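PDB 4GOQ: hypothetical protein from Caulobacter crescentus, which is of unknown function but belongs to the DUF1491 family, here folded as a five-stranded mixed sheet with two main helices. Local coordinates for residues L4-D7 against I8-A12; L13-R16 against A17-G21; A80-A83 against A84-D87. All coordinates share one frame; numbering follows the deposited sequence.

Contact 1 of 3, residues L4-D7 against I8-A12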
ATOM      1  N   LEU A   4     -11.126   5.428  11.879  1.00 40.83           N
ATOM      2  CA  LEU A   4      -9.902   4.855  12.410  1.00 35.29           C
ATOM      3  C   LEU A   4      -8.663   5.642  11.984  1.00 32.41           C
ATOM      4  O   LEU A   4      -8.495   5.900  10.798  1.00 31.39           O
ATOM      5  CB  LEU A   4      -9.795   3.407  11.908  1.00 34.16           C
ATOM      6  CG  LEU A   4      -8.710   2.539  12.539  1.00 37.97           C
ATOM      7  CD1 LEU A   4      -9.007   2.302  13.996  1.00 37.60           C
ATOM      8  CD2 LEU A   4      -8.645   1.205  11.868  1.00 40.38           C
ATOM      9  N   SER A   5      -7.783   5.980  12.947  1.00 26.36           N
ATOM     10  CA  SER A   5      -6.531   6.688  12.635  1.00 25.77           C
ATOM     11  C   SER A   5      -5.679   5.837  11.739  1.00 26.34           C
ATOM     12  O   SER A   5      -5.611   4.634  11.931  1.00 25.91           O
ATOM     13  CB  SER A   5      -5.765   7.055  13.905  1.00 28.95           C
ATOM     14  OG  SER A   5      -6.469   8.068  14.596  1.00 34.57           O
ATOM     15  N   THR A   6      -5.052   6.449  10.729  1.00 23.31           N
ATOM     16  CA  THR A   6      -4.221   5.731   9.756  1.00 23.43           C
ATOM     17  C   THR A   6      -3.101   4.920  10.418  1.00 26.25           C
ATOM     18  O   THR A   6      -2.857   3.785   9.999  1.00 25.85           O
ATOM     19  CB  THR A   6      -3.648   6.709   8.723  1.00 26.02           C
ATOM     20  OG1 THR A   6      -4.744   7.394   8.119  1.00 27.98           O
ATOM     21  CG2 THR A   6      -2.821   5.996   7.664  1.00 22.81           C
ATOM     22  N   ASP A   7      -2.424   5.485  11.436  1.00 23.02           N
ATOM     23  CA  ASP A   7      -1.297   4.788  12.069  1.00 22.96           C
ATOM     24  C   ASP A   7      -1.752   3.478  12.729  1.00 24.41           C
ATOM     25  O   ASP A   7      -1.000   2.515  12.734  1.00 24.55           O
ATOM     26  CB  ASP A   7      -0.569   5.710  13.084  1.00 26.18           C
ATOM     27  CG  ASP A   7      -1.345   6.017  14.352  1.00 32.24           C
ATOM     28  OD1 ASP A   7      -2.539   6.357  14.252  1.00 31.00           O
ATOM     29  OD2 ASP A   7      -0.738   5.982  15.441  1.00 37.15           O
ATOM     30  N   ILE A   8      -2.997   3.425  13.250  1.00 21.10           N
ATOM     31  CA  ILE A   8      -3.547   2.181  13.839  1.00 19.26           C
ATOM     32  C   ILE A   8      -3.703   1.122  12.722  1.00 22.34           C
ATOM     33  O   ILE A   8      -3.342  -0.046  12.886  1.00 21.63           O
ATOM     34  CB  ILE A   8      -4.879   2.490  14.573  1.00 21.24           C
ATOM     35  CG1 ILE A   8      -4.602   3.389  15.823  1.00 21.84           C
ATOM     36  CG2 ILE A   8      -5.601   1.189  15.023  1.00 22.84           C
ATOM     37  CD1 ILE A   8      -5.868   3.933  16.530  1.00 26.11           C
ATOM     38  N   TRP A   9      -4.279   1.536  11.621  1.00 20.72           N
ATOM     39  CA  TRP A   9      -4.505   0.677  10.461  1.00 21.59           C
ATOM     40  C   TRP A   9      -3.150   0.189   9.883  1.00 26.05           C
ATOM     41  O   TRP A   9      -3.005  -0.983   9.507  1.00 25.81           O
ATOM     42  CB  TRP A   9      -5.330   1.467   9.419  1.00 21.39           C
ATOM     43  CG  TRP A   9      -5.656   0.660   8.185  1.00 22.37           C
ATOM     44  CD1 TRP A   9      -6.793  -0.076   7.958  1.00 25.16           C
ATOM     45  CD2 TRP A   9      -4.787   0.422   7.068  1.00 21.97           C
ATOM     46  NE1 TRP A   9      -6.694  -0.731   6.740  1.00 24.06           N
ATOM     47  CE2 TRP A   9      -5.465  -0.450   6.183  1.00 24.58           C
ATOM     48  CE3 TRP A   9      -3.492   0.877   6.718  1.00 23.30           C
ATOM     49  CZ2 TRP A   9      -4.889  -0.891   4.982  1.00 23.13           C
ATOM     50  CZ3 TRP A   9      -2.911   0.421   5.542  1.00 24.63           C
ATOM     51  CH2 TRP A   9      -3.620  -0.419   4.667  1.00 24.55           C
ATOM     52  N   VAL A  10      -2.160   1.087   9.803  1.00 23.82           N
ATOM     53  CA  VAL A  10      -0.832   0.728   9.291  1.00 23.70           C
ATOM     54  C   VAL A  10      -0.164  -0.294  10.240  1.00 27.29           C
ATOM     55  O   VAL A  10       0.390  -1.285   9.751  1.00 23.61           O
ATOM     56  CB  VAL A  10       0.061   1.973   9.007  1.00 26.97           C
ATOM     57  CG1 VAL A  10       1.486   1.558   8.613  1.00 27.23           C
ATOM     58  CG2 VAL A  10      -0.556   2.851   7.902  1.00 25.89           C
ATOM     59  N   ALA A  11      -0.287  -0.103  11.574  1.00 26.56           N
ATOM     60  CA  ALA A  11       0.266  -1.042  12.567  1.00 26.37           C
ATOM     61  C   ALA A  11      -0.332  -2.441  12.372  1.00 29.00           C
ATOM     62  O   ALA A  11       0.392  -3.440  12.455  1.00 27.00           O
ATOM     63  CB  ALA A  11       0.016  -0.538  13.995  1.00 27.45           C
ATOM     64  N   ALA A  12      -1.644  -2.520  12.095  1.00 25.62           N
ATOM     65  CA  ALA A  12      -2.292  -3.812  11.871  1.00 24.45           C
ATOM     66  C   ALA A  12      -1.754  -4.468  10.583  1.00 26.05           C
ATOM     67  O   ALA A  12      -1.543  -5.677  10.547  1.00 24.42           O
ATOM     68  CB  ALA A  12      -3.806  -3.632  11.767  1.00 24.35           C
TER
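Leu4 to Asp7 and Ile8 to Ala11 meet as a local contact, side chain and backbone together, where the chain enters helix 6-19 and packs on the sheet. Ser5 sits at the N-cap position, but its hydroxyl makes no capping bond; its carbonyl O instead receives weak bonds from Ile8 N (3.2 Å) and Trp9 N. Firmer helical bonds follow: Val10 N donates to Thr6 O at 2.8 Å, and Ala11 N to Asp7 O at 3.0 Å.

On the outer side Leu4 reaches forward along the first turn. With CG anti to the backbone N (chi1 -170°), it sends its two methyls to different neighbours: CD1 crosses Ile8 at a slant and touches Ile8 CG2 at 3.7 Å, while CD2 comes within 4.1 Å of Trp9 CB. The Trp9 ring itself swings away to lie against Trp64, and its NE1 donates to Glu106.

Toward the sheet, Thr6 CG2 meets Val10 CG2 at 3.9 Å, and both side chains bear on Trp91. The Thr6 hydroxyl OG1 bonds Gly35 O. Asp7 places CG between its own N and carbonyl carbon (chi1 70°), folding the carboxylate back beside the start of Ile8; OD2 bonds a glycerol, probably from the crystallisation liquor. A negative group here would be expected to suit the positive end of the helix dipole. A leucine in its place would probably leave the glycerol without its acceptor and the helix start without that compensating charge. Altogether this is the opening turn of a helix laid against a beta sheet, with Thr6, Trp9 and Val10 turned onto strands 37-43 and 91-97.

Contact 2 of 3, residues L13-R16 against A17-G21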
ATOM      1  N   LEU A  13      -1.579  -3.677   9.517  1.00 24.90           N
ATOM      2  CA  LEU A  13      -1.076  -4.213   8.240  1.00 24.22           C
ATOM      3  C   LEU A  13       0.357  -4.780   8.408  1.00 28.82           C
ATOM      4  O   LEU A  13       0.627  -5.927   8.003  1.00 26.85           O
ATOM      5  CB  LEU A  13      -1.111  -3.129   7.157  1.00 23.88           C
ATOM      6  CG  LEU A  13      -0.432  -3.492   5.792  1.00 25.90           C
ATOM      7  CD1 LEU A  13      -1.213  -4.618   5.060  1.00 25.97           C
ATOM      8  CD2 LEU A  13      -0.424  -2.277   4.883  1.00 25.25           C
ATOM      9  N   ILE A  14       1.248  -3.994   9.046  1.00 26.32           N
ATOM     10  CA  ILE A  14       2.649  -4.396   9.312  1.00 27.40           C
ATOM     11  C   ILE A  14       2.662  -5.646  10.123  1.00 29.08           C
ATOM     12  O   ILE A  14       3.344  -6.605   9.763  1.00 29.13           O
ATOM     13  CB  ILE A  14       3.475  -3.278  10.025  1.00 30.73           C
ATOM     14  CG1 ILE A  14       3.579  -2.019   9.177  1.00 31.12           C
ATOM     15  CG2 ILE A  14       4.863  -3.782  10.477  1.00 32.55           C
ATOM     16  CD1 ILE A  14       4.073  -0.816  10.027  1.00 39.78           C
ATOM     17  N   ARG A  15       1.884  -5.669  11.211  1.00 27.71           N
ATOM     18  CA  ARG A  15       1.805  -6.811  12.103  1.00 28.88           C
ATOM     19  C   ARG A  15       1.372  -8.068  11.362  1.00 33.87           C
ATOM     20  O   ARG A  15       2.021  -9.105  11.495  1.00 34.53           O
ATOM     21  CB  ARG A  15       0.834  -6.499  13.254  1.00 29.72           C
ATOM     22  CG  ARG A  15       0.380  -7.704  14.019  1.00 35.91           C
ATOM     23  CD  ARG A  15      -0.406  -7.196  15.209  1.00 42.03           C
ATOM     24  NE  ARG A  15      -1.199  -8.247  15.829  1.00 43.47           N
ATOM     25  CZ  ARG A  15      -0.720  -9.139  16.686  1.00 54.35           C
ATOM     26  NH1 ARG A  15       0.576  -9.154  16.987  1.00 38.12           N
ATOM     27  NH2 ARG A  15      -1.521 -10.049  17.216  1.00 42.11           N
ATOM     28  N   ARG A  16       0.285  -7.979  10.579  1.00 29.70           N
ATOM     29  CA  ARG A  16      -0.229  -9.086   9.781  1.00 28.89           C
ATOM     30  C   ARG A  16       0.815  -9.595   8.766  1.00 30.96           C
ATOM     31  O   ARG A  16       0.978 -10.800   8.601  1.00 31.75           O
ATOM     32  CB  ARG A  16      -1.507  -8.607   9.048  1.00 29.49           C
ATOM     33  CG  ARG A  16      -2.394  -9.680   8.484  1.00 30.96           C
ATOM     34  CD  ARG A  16      -3.822  -9.189   8.234  1.00 25.71           C
ATOM     35  NE  ARG A  16      -3.878  -7.923   7.487  1.00 23.29           N
ATOM     36  CZ  ARG A  16      -4.293  -6.759   7.990  1.00 30.70           C
ATOM     37  NH1 ARG A  16      -4.707  -6.681   9.254  1.00 28.62           N
ATOM     38  NH2 ARG A  16      -4.315  -5.667   7.227  1.00 24.68           N
ATOM     39  N   ALA A  17       1.482  -8.682   8.047  1.00 27.30           N
ATOM     40  CA  ALA A  17       2.477  -9.066   7.044  1.00 26.96           C
ATOM     41  C   ALA A  17       3.642  -9.778   7.713  1.00 33.24           C
ATOM     42  O   ALA A  17       4.029 -10.859   7.266  1.00 32.27           O
ATOM     43  CB  ALA A  17       2.953  -7.843   6.273  1.00 26.61           C
ATOM     44  N   GLU A  18       4.152  -9.213   8.838  1.00 31.64           N
ATOM     45  CA  GLU A  18       5.260  -9.821   9.588  1.00 32.09           C
ATOM     46  C   GLU A  18       4.895 -11.205  10.082  1.00 33.85           C
ATOM     47  O   GLU A  18       5.710 -12.105   9.938  1.00 34.08           O
ATOM     48  CB  GLU A  18       5.702  -8.949  10.760  1.00 33.68           C
ATOM     49  CG  GLU A  18       6.438  -7.693  10.328  1.00 44.25           C
ATOM     50  CD  GLU A  18       6.935  -6.835  11.475  1.00 57.00           C
ATOM     51  OE1 GLU A  18       6.339  -6.895  12.577  1.00 46.38           O
ATOM     52  OE2 GLU A  18       7.911  -6.082  11.259  1.00 51.03           O
ATOM     53  N   LEU A  19       3.661 -11.404  10.588  1.00 32.58           N
ATOM     54  CA  LEU A  19       3.175 -12.720  11.042  1.00 33.29           C
ATOM     55  C   LEU A  19       3.068 -13.727   9.898  1.00 36.44           C
ATOM     56  O   LEU A  19       3.120 -14.920  10.143  1.00 37.31           O
ATOM     57  CB  LEU A  19       1.814 -12.636  11.734  1.00 34.10           C
ATOM     58  CG  LEU A  19       1.714 -11.780  13.002  1.00 40.08           C
ATOM     59  CD1 LEU A  19       0.298 -11.787  13.522  1.00 41.55           C
ATOM     60  CD2 LEU A  19       2.676 -12.240  14.064  1.00 42.90           C
ATOM     61  N   GLY A  20       2.855 -13.238   8.682  1.00 32.97           N
ATOM     62  CA  GLY A  20       2.794 -14.069   7.478  1.00 32.72           C
ATOM     63  C   GLY A  20       4.163 -14.371   6.886  1.00 34.86           C
ATOM     64  O   GLY A  20       4.258 -15.114   5.911  1.00 33.55           O
ATOM     65  N   GLY A  21       5.222 -13.783   7.449  1.00 31.98           N
ATOM     66  CA  GLY A  21       6.590 -13.998   6.974  1.00 33.23           C
ATOM     67  C   GLY A  21       7.073 -12.980   5.969  1.00 37.93           C
ATOM     68  O   GLY A  21       8.160 -13.128   5.405  1.00 38.62           O
TER
HETATM   69  O   HOH W   1       4.321  -8.593  13.789  1.00 38.63           O
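Glu18 N binds Ile14 O at 2.9 Å, almost straight at the hydrogen (169°), while Ala17 N reaches Leu13 O and Leu19 N reaches Arg15 O at similar lengths. Gly20 N to Arg16 O is more bent. A water links the side chain of Glu18 to this backbone, donating to OE1 of Glu18 at 2.9 Å and, over a longer distance, to Arg15 O, so that carbonyl serves both a helical N-H and the water.

The last turn of helix 6-19 closes in a Schellman motif: Gly21 takes positive phi (93°), where a CB would jam against the preceding carbonyl O, and its N bonds Glu18 O.

Among the side chains, Ile14 and Glu18 lie alongside each other, pointing the same way, with Ile14 CG2 3.8 Å from Glu18 CD. Leu19 crosses Arg15 at a slant. The extended Arg15 chain carries its guanidinium out until Leu19 CD1 sits over the centre of one face, 4.2 Å above the plane. Arg16 bends at chi3 (49°) and gives NE to Phe103 O. Underneath, Leu13 packs on Val93 and Ile95, and Ala17 on Ala24 and Phe103.

Contact 3 of 3, residues A80-A83 against A84-D87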
ATOM      1  N   ALA A  80       5.041   6.742  -6.588  1.00 24.54           N
ATOM      2  CA  ALA A  80       5.042   7.001  -5.121  1.00 25.62           C
ATOM      3  C   ALA A  80       5.650   8.379  -4.800  1.00 26.98           C
ATOM      4  O   ALA A  80       5.121   9.105  -3.949  1.00 27.56           O
ATOM      5  CB  ALA A  80       5.826   5.896  -4.388  1.00 26.24           C
ATOM      6  N   GLU A  81       6.767   8.727  -5.465  1.00 22.22           N
ATOM      7  CA  GLU A  81       7.408  10.016  -5.252  1.00 22.25           C
ATOM      8  C   GLU A  81       6.435  11.140  -5.663  1.00 25.70           C
ATOM      9  O   GLU A  81       6.310  12.133  -4.943  1.00 24.84           O
ATOM     10  CB  GLU A  81       8.739  10.098  -6.043  1.00 23.63           C
ATOM     11  CG  GLU A  81       9.516  11.401  -5.823  1.00 27.85           C
ATOM     12  CD  GLU A  81       9.006  12.662  -6.515  1.00 33.25           C
ATOM     13  OE1 GLU A  81       8.452  12.571  -7.632  1.00 27.79           O
ATOM     14  OE2 GLU A  81       9.115  13.745  -5.907  1.00 30.20           O
ATOM     15  N   ARG A  82       5.783  10.993  -6.827  1.00 23.52           N
ATOM     16  CA  ARG A  82       4.855  12.012  -7.310  1.00 25.71           C
ATOM     17  C   ARG A  82       3.648  12.138  -6.354  1.00 27.59           C
ATOM     18  O   ARG A  82       3.222  13.260  -6.024  1.00 26.62           O
ATOM     19  CB  ARG A  82       4.393  11.698  -8.744  1.00 26.11           C
ATOM     20  CG  ARG A  82       3.741  12.896  -9.429  1.00 37.72           C
ATOM     21  CD  ARG A  82       3.293  12.555 -10.845  1.00 48.66           C
ATOM     22  NE  ARG A  82       2.835  13.738 -11.580  1.00 57.33           N
ATOM     23  CZ  ARG A  82       1.559  14.043 -11.805  1.00 69.78           C
ATOM     24  NH1 ARG A  82       0.590  13.250 -11.363  1.00 53.34           N
ATOM     25  NH2 ARG A  82       1.243  15.143 -12.476  1.00 59.68           N
ATOM     26  N   ALA A  83       3.154  10.991  -5.870  1.00 24.25           N
ATOM     27  CA  ALA A  83       2.013  10.933  -4.944  1.00 24.89           C
ATOM     28  C   ALA A  83       2.287  11.690  -3.640  1.00 29.33           C
ATOM     29  O   ALA A  83       1.368  12.331  -3.099  1.00 29.24           O
ATOM     30  CB  ALA A  83       1.674   9.495  -4.640  1.00 24.63           C
ATOM     31  N   ALA A  84       3.556  11.650  -3.151  1.00 24.77           N
ATOM     32  CA  ALA A  84       3.936  12.345  -1.919  1.00 26.49           C
ATOM     33  C   ALA A  84       4.076  13.849  -2.154  1.00 30.36           C
ATOM     34  O   ALA A  84       3.982  14.604  -1.192  1.00 29.00           O
ATOM     35  CB  ALA A  84       5.222  11.773  -1.357  1.00 28.44           C
ATOM     36  N   ARG A  85       4.268  14.298  -3.419  1.00 26.75           N
ATOM     37  CA  ARG A  85       4.272  15.735  -3.734  1.00 28.87           C
ATOM     38  C   ARG A  85       2.836  16.227  -3.859  1.00 33.67           C
ATOM     39  O   ARG A  85       2.513  17.310  -3.395  1.00 34.83           O
ATOM     40  CB  ARG A  85       5.046  16.054  -5.023  1.00 29.94           C
ATOM     41  CG  ARG A  85       6.508  16.242  -4.790  1.00 35.30           C
ATOM     42  CD  ARG A  85       7.183  16.627  -6.089  1.00 33.09           C
ATOM     43  NE  ARG A  85       7.288  15.480  -6.994  1.00 31.75           N
ATOM     44  CZ  ARG A  85       6.817  15.442  -8.234  1.00 44.78           C
ATOM     45  NH1 ARG A  85       6.192  16.494  -8.747  1.00 35.95           N
ATOM     46  NH2 ARG A  85       6.986  14.361  -8.981  1.00 29.02           N
ATOM     47  N   ILE A  86       1.988  15.429  -4.500  1.00 29.66           N
ATOM     48  CA  ILE A  86       0.556  15.706  -4.672  1.00 29.87           C
ATOM     49  C   ILE A  86      -0.097  15.780  -3.277  1.00 34.66           C
ATOM     50  O   ILE A  86      -0.831  16.729  -2.980  1.00 35.36           O
ATOM     51  CB  ILE A  86      -0.070  14.587  -5.560  1.00 31.88           C
ATOM     52  CG1 ILE A  86       0.396  14.731  -7.039  1.00 32.80           C
ATOM     53  CG2 ILE A  86      -1.610  14.556  -5.444  1.00 34.58           C
ATOM     54  CD1 ILE A  86       0.254  13.391  -7.854  1.00 40.51           C
ATOM     55  N   ASP A  87       0.257  14.811  -2.414  1.00 28.59           N
ATOM     56  CA  ASP A  87      -0.255  14.698  -1.067  1.00 28.03           C
ATOM     57  C   ASP A  87       0.882  14.512  -0.034  1.00 32.13           C
ATOM     58  O   ASP A  87       1.215  13.375   0.306  1.00 30.34           O
ATOM     59  CB  ASP A  87      -1.252  13.531  -0.996  1.00 27.81           C
ATOM     60  CG  ASP A  87      -1.934  13.361   0.349  1.00 31.55           C
ATOM     61  OD1 ASP A  87      -1.743  14.240   1.237  1.00 32.06           O
ATOM     62  OD2 ASP A  87      -2.677  12.376   0.508  1.00 32.98           O
TER
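Glu81 and Arg85, one helical turn apart, form a two-point salt bridge on the surface of helix 74-86. Arg85 presents its guanidinium side-on: NH2 donates to Glu81 OE1 at 2.7 Å, and NE to Glu81 OE2 at the same distance. Both oxygens are met on their syn sides, and the two flat groups lie within 14° of coplanar, so the pair fixes the turn of the guanidinium. Glu81 bends at chi2 (-76°) to swing its carboxylate up the helix to meet it.

Backbone bonds form the second group. Arg82 O takes two donors: Ile86 N at 2.9 Å, nearly in line with the carbonyl, and Arg85 N at 3.0 Å, from well above its plane. Ala84 N bonds Ala80 O, and Asp87 N closes on Ala83 O at 2.8 Å as the chain leaves the helix.

The remaining touches are packing. Arg82 stretches out straight, its CG 3.6 Å from Arg85 NH2, the guanidinium planes almost perpendicular; Ile86 CD1 comes to 3.5 Å from Arg82 NH1.

While the charged side chains occupy the outer surface, Ala83 and Ala84 turn to Ile90 in the loop that follows. Asp87 OD1 accepts from Asp89 N and its side chain touches Ala36, placing the helix exit next to the residues that lead into strands 91-97 and 37-43.

From the N terminus, contact 1 starts helix 6-19 and contact 2 carries the same helix to its end, their centres about 13 Å apart; the glycine turn then delivers the chain to edge strand 23-28. Three more strands intervene before helix 74-86, whose last turns hold contact 3 and lead into strand 91-97. Each contact joins adjoining segments, so none closes a long loop, and the three run in series without nesting or crossing. Strand 91-97 relates the two helices: it follows helix 74-86 in the chain and packs under helix 6-19. Contacts 2 and 3 lie on opposite sides of the chain's centre, about 25 Å between centres.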